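Local coordinates for protein xylulose kinase (Bifidobacterium adolescentis ATCC 15703, PDB 3I8B) that probably phosphorylates D-xylulose at the expense of ATP, giving D-xylulose 5-phosphate and ADP, as a member of the FGGY carbohydrate kinase family, at residues Met91-Ala102 against Val139-Val150. Sequence-based numbering, arbitrary orientation.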
loop_
_atom_site.group_PDB
_atom_site.type_symbol
_atom_site.label_atom_id
_atom_site.label_comp_id
_atom_site.label_asym_id
_atom_site.label_seq_id
_atom_site.Cartn_x
_atom_site.Cartn_y
_atom_site.Cartn_z
HETATM N N MSE A 91 -9.336 -9.144 -9.162
HETATM C CA MSE A 91 -8.544 -8.217 -9.964
HETATM C C MSE A 91 -7.698 -7.380 -9.031
HETATM O O MSE A 91 -8.218 -6.718 -8.127
HETATM C CB MSE A 91 -9.454 -7.330 -10.812
HETATM C CG MSE A 91 -10.428 -8.142 -11.652
HETATM SE SE MSE A 91 -11.729 -6.996 -12.558
HETATM C CE MSE A 91 -10.494 -6.118 -13.826
ATOM N N LEU A 92 -6.393 -7.413 -9.264
ATOM C CA LEU A 92 -5.414 -6.997 -8.278
ATOM C C LEU A 92 -4.925 -5.566 -8.463
ATOM O O LEU A 92 -5.250 -4.902 -9.468
ATOM C CB LEU A 92 -4.236 -7.983 -8.294
ATOM C CG LEU A 92 -4.627 -9.456 -8.123
ATOM C CD1 LEU A 92 -3.375 -10.356 -7.958
ATOM C CD2 LEU A 92 -5.588 -9.621 -6.936
ATOM N N TRP A 93 -4.141 -5.095 -7.493
ATOM C CA TRP A 93 -3.634 -3.723 -7.503
ATOM C C TRP A 93 -2.921 -3.376 -8.817
ATOM O O TRP A 93 -2.921 -2.215 -9.243
ATOM C CB TRP A 93 -2.669 -3.491 -6.337
ATOM C CG TRP A 93 -1.395 -4.285 -6.488
ATOM C CD1 TRP A 93 -1.213 -5.597 -6.175
ATOM C CD2 TRP A 93 -0.144 -3.821 -7.022
ATOM N NE1 TRP A 93 0.076 -5.979 -6.467
ATOM C CE2 TRP A 93 0.755 -4.911 -6.986
ATOM C CE3 TRP A 93 0.308 -2.590 -7.513
ATOM C CZ2 TRP A 93 2.085 -4.810 -7.425
ATOM C CZ3 TRP A 93 1.634 -2.491 -7.959
ATOM C CH2 TRP A 93 2.503 -3.597 -7.909
ATOM N N ASN A 94 -2.311 -4.378 -9.444
ATOM C CA ASN A 94 -1.525 -4.160 -10.661
ATOM C C ASN A 94 -2.242 -4.528 -11.955
ATOM O O ASN A 94 -1.650 -4.473 -13.032
ATOM C CB ASN A 94 -0.167 -4.874 -10.592
ATOM C CG ASN A 94 -0.293 -6.365 -10.290
ATOM O OD1 ASN A 94 -1.381 -6.871 -10.048
ATOM N ND2 ASN A 94 0.830 -7.074 -10.322
ATOM N N ASP A 95 -3.502 -4.929 -11.848
ATOM C CA ASP A 95 -4.354 -5.027 -13.026
ATOM C C ASP A 95 -4.591 -3.620 -13.566
ATOM O O ASP A 95 -4.892 -2.697 -12.806
ATOM C CB ASP A 95 -5.699 -5.664 -12.680
ATOM C CG ASP A 95 -6.739 -5.469 -13.783
ATOM O OD1 ASP A 95 -6.625 -6.146 -14.820
ATOM O OD2 ASP A 95 -7.681 -4.650 -13.602
ATOM N N THR A 96 -4.445 -3.446 -14.873
ATOM C CA THR A 96 -4.703 -2.150 -15.505
ATOM C C THR A 96 -5.979 -2.157 -16.356
ATOM O O THR A 96 -6.272 -1.178 -17.040
ATOM C CB THR A 96 -3.557 -1.747 -16.434
ATOM O OG1 THR A 96 -3.365 -2.781 -17.410
ATOM C CG2 THR A 96 -2.286 -1.544 -15.646
ATOM N N SER A 97 -6.703 -3.272 -16.337
ATOM C CA SER A 97 -7.992 -3.386 -17.022
ATOM C C SER A 97 -8.945 -2.234 -16.691
ATOM O O SER A 97 -9.674 -1.761 -17.557
ATOM C CB SER A 97 -8.690 -4.697 -16.641
ATOM O OG SER A 97 -8.001 -5.828 -17.140
ATOM N N SER A 98 -8.934 -1.798 -15.433
ATOM C CA SER A 98 -9.931 -0.866 -14.924
ATOM C C SER A 98 -9.542 0.595 -15.117
ATOM O O SER A 98 -10.217 1.494 -14.600
ATOM C CB SER A 98 -10.180 -1.144 -13.435
ATOM O OG SER A 98 -8.971 -1.020 -12.707
ATOM N N ALA A 99 -8.453 0.829 -15.844
ATOM C CA ALA A 99 -8.000 2.190 -16.116
ATOM C C ALA A 99 -9.083 3.123 -16.706
ATOM O O ALA A 99 -9.203 4.273 -16.280
ATOM C CB ALA A 99 -6.755 2.169 -17.013
ATOM N N PRO A 100 -9.866 2.639 -17.687
ATOM C CA PRO A 100 -10.933 3.494 -18.226
ATOM C C PRO A 100 -11.941 3.859 -17.155
ATOM O O PRO A 100 -12.397 5.004 -17.105
ATOM C CB PRO A 100 -11.593 2.610 -19.291
ATOM C CG PRO A 100 -10.521 1.650 -19.700
ATOM C CD PRO A 100 -9.745 1.376 -18.436
ATOM N N GLN A 101 -12.266 2.900 -16.291
ATOM C CA GLN A 101 -13.219 3.141 -15.230
ATOM C C GLN A 101 -12.689 4.168 -14.215
ATOM O O GLN A 101 -13.443 4.997 -13.722
ATOM C CB GLN A 101 -13.614 1.830 -14.558
ATOM C CG GLN A 101 -14.560 0.980 -15.413
ATOM C CD GLN A 101 -13.853 0.268 -16.555
ATOM O OE1 GLN A 101 -14.472 -0.069 -17.565
ATOM N NE2 GLN A 101 -12.558 0.027 -16.394
ATOM N N ALA A 102 -11.394 4.128 -13.923
ATOM C CA ALA A 102 -10.802 5.114 -13.031
ATOM C C ALA A 102 -10.951 6.516 -13.633
ATOM O O ALA A 102 -11.358 7.462 -12.950
ATOM C CB ALA A 102 -9.332 4.788 -12.761
ATOM N N VAL A 139 -7.424 5.561 -9.355
ATOM C CA VAL A 139 -6.476 4.982 -10.303
ATOM C C VAL A 139 -6.935 3.545 -10.485
ATOM O O VAL A 139 -7.767 3.056 -9.720
ATOM C CB VAL A 139 -4.995 5.036 -9.812
ATOM C CG1 VAL A 139 -4.471 6.470 -9.810
ATOM C CG2 VAL A 139 -4.847 4.414 -8.426
ATOM N N ALA A 140 -6.411 2.876 -11.494
ATOM C CA ALA A 140 -6.794 1.500 -11.797
ATOM C C ALA A 140 -6.630 0.547 -10.613
ATOM O O ALA A 140 -7.302 -0.484 -10.548
ATOM C CB ALA A 140 -5.993 0.986 -12.993
ATOM N N SER A 141 -5.734 0.876 -9.687
ATOM C CA SER A 141 -5.486 -0.013 -8.549
ATOM C C SER A 141 -6.722 -0.241 -7.704
ATOM O O SER A 141 -6.956 -1.350 -7.222
ATOM C CB SER A 141 -4.382 0.544 -7.642
ATOM O OG SER A 141 -3.116 0.409 -8.252
ATOM N N TYR A 142 -7.498 0.822 -7.511
ATOM C CA TYR A 142 -8.522 0.851 -6.479
ATOM C C TYR A 142 -9.747 -0.030 -6.714
ATOM O O TYR A 142 -10.210 -0.205 -7.842
ATOM C CB TYR A 142 -8.932 2.289 -6.170
ATOM C CG TYR A 142 -7.769 3.169 -5.783
ATOM C CD1 TYR A 142 -6.574 2.617 -5.319
ATOM C CD2 TYR A 142 -7.864 4.554 -5.865
ATOM C CE1 TYR A 142 -5.503 3.424 -4.963
ATOM C CE2 TYR A 142 -6.813 5.362 -5.506
ATOM C CZ TYR A 142 -5.634 4.797 -5.052
ATOM O OH TYR A 142 -4.588 5.621 -4.694
ATOM N N THR A 143 -10.251 -0.592 -5.612
ATOM C CA THR A 143 -11.284 -1.610 -5.644
ATOM C C THR A 143 -12.530 -1.160 -6.412
ATOM O O THR A 143 -13.068 -1.911 -7.220
ATOM C CB THR A 143 -11.708 -2.029 -4.205
ATOM O OG1 THR A 143 -10.544 -2.133 -3.369
ATOM C CG2 THR A 143 -12.452 -3.366 -4.234
ATOM N N LEU A 144 -13.007 0.046 -6.127
ATOM C CA LEU A 144 -14.203 0.552 -6.801
ATOM C C LEU A 144 -14.054 0.484 -8.323
ATOM O O LEU A 144 -15.018 0.205 -9.030
ATOM C CB LEU A 144 -14.515 1.989 -6.379
ATOM C CG LEU A 144 -15.830 2.565 -6.925
ATOM C CD1 LEU A 144 -17.034 1.731 -6.452
ATOM C CD2 LEU A 144 -15.994 4.020 -6.497
ATOM N N THR A 145 -12.849 0.733 -8.828
ATOM C CA THR A 145 -12.649 0.740 -10.282
ATOM C C THR A 145 -12.826 -0.661 -10.857
ATOM O O THR A 145 -13.324 -0.815 -11.972
ATOM C CB THR A 145 -11.295 1.337 -10.709
ATOM O OG1 THR A 145 -10.254 0.367 -10.527
ATOM C CG2 THR A 145 -10.990 2.591 -9.890
ATOM N N LYS A 146 -12.453 -1.674 -10.071
ATOM C CA LYS A 146 -12.609 -3.070 -10.479
ATOM C C LYS A 146 -14.088 -3.440 -10.561
ATOM O O LYS A 146 -14.534 -4.087 -11.520
ATOM C CB LYS A 146 -11.914 -4.018 -9.492
ATOM C CG LYS A 146 -10.460 -3.698 -9.191
ATOM C CD LYS A 146 -9.623 -3.517 -10.473
ATOM C CE LYS A 146 -8.136 -3.551 -10.128
ATOM N NZ LYS A 146 -7.290 -3.196 -11.301
ATOM N N VAL A 147 -14.841 -3.020 -9.551
ATOM C CA VAL A 147 -16.272 -3.285 -9.516
ATOM C C VAL A 147 -16.941 -2.602 -10.699
ATOM O O VAL A 147 -17.767 -3.200 -11.370
ATOM C CB VAL A 147 -16.916 -2.812 -8.205
ATOM C CG1 VAL A 147 -18.437 -3.065 -8.235
ATOM C CG2 VAL A 147 -16.254 -3.512 -7.008
ATOM N N ALA A 148 -16.561 -1.353 -10.947
ATOM C CA ALA A 148 -16.981 -0.625 -12.146
ATOM C C ALA A 148 -16.718 -1.403 -13.434
ATOM O O ALA A 148 -17.581 -1.492 -14.307
ATOM C CB ALA A 148 -16.285 0.716 -12.211
ATOM N N TRP A 149 -15.520 -1.959 -13.550
ATOM C CA TRP A 149 -15.128 -2.678 -14.744
ATOM C C TRP A 149 -16.018 -3.903 -14.933
ATOM O O TRP A 149 -16.434 -4.229 -16.053
ATOM C CB TRP A 149 -13.652 -3.090 -14.666
ATOM C CG TRP A 149 -13.216 -3.870 -15.871
ATOM C CD1 TRP A 149 -12.570 -3.385 -16.972
ATOM C CD2 TRP A 149 -13.423 -5.269 -16.109
ATOM N NE1 TRP A 149 -12.354 -4.395 -17.876
ATOM C CE2 TRP A 149 -12.862 -5.564 -17.367
ATOM C CE3 TRP A 149 -14.007 -6.307 -15.364
ATOM C CZ2 TRP A 149 -12.881 -6.850 -17.909
ATOM C CZ3 TRP A 149 -14.033 -7.578 -15.901
ATOM C CH2 TRP A 149 -13.471 -7.840 -17.164
ATOM N N VAL A 150 -16.304 -4.586 -13.829
ATOM C CA VAL A 150 -17.143 -5.773 -13.872
ATOM C C VAL A 150 -18.568 -5.404 -14.282
ATOM O O VAL A 150 -19.219 -6.145 -15.023
ATOM C CB VAL A 150 -17.164 -6.520 -12.515
ATOM C CG1 VAL A 150 -18.143 -7.683 -12.575
ATOM C CG2 VAL A 150 -15.762 -7.014 -12.160
HETATM O O HOH W 1 -10.976 -2.199 -19.917
#
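Met91, a selenomethionine, begins the contact by laying its terminal CE over one face of the Trp149 indole, 4.1 Å from the centroid of the six-membered ring, a CH-pi contact. A bend at chi3 (69°) carries CE there, while SE meets the same ring obliquely as a Met-aromatic contact and reaches Val150 CG2. The carbonyl of Leu92 takes a weak hydrogen bond from Lys146 NZ, and that of Trp93 receives Ser141 OG at 2.8 Å; Trp93 NE1 hydrogen-bonds Thr14 OG1, and the indole lies close to His75, a predicted substrate-binding residue. Asp95 supplies the negative charge: its OD2 uses the anti lone pair to form a salt bridge with Lys146 NZ, 2.7 Å away, and its OD1 takes Ser97 OG on the syn side. Ser97 also sets CB over the face of the Trp149 five-membered ring, and one water links its carbonyl to Trp149 NE1, the latter bond weak. Ser98 OG, turned between its own backbone N and carbonyl carbon (chi1 58°), accepts from Lys146 NZ and donates to Thr145 OG1 at 2.9 Å. Further along, Gln101 brings its amide NE2 to the Trp149 edge, the two planes 80° apart, and Ala102 CB packs on the backbone of Val139. Lys146 thus illustrates how a buried ammonium can knit loops together: Asp95, Ser98 and Ala140 O (2.8 Å from NZ) all converge on it. A methionine in its place would probably leave the Asp95 carboxylate without its countercharge and the Ala140 carbonyl without this donor. Within the N-terminal FGGY domain, the turns running into helix 99-110 are thus joined to the turn before helix 143-153 and that helix's first residues by a polar core built on the Asp95-Lys146 salt bridge, which probably stabilises the protonated lysine.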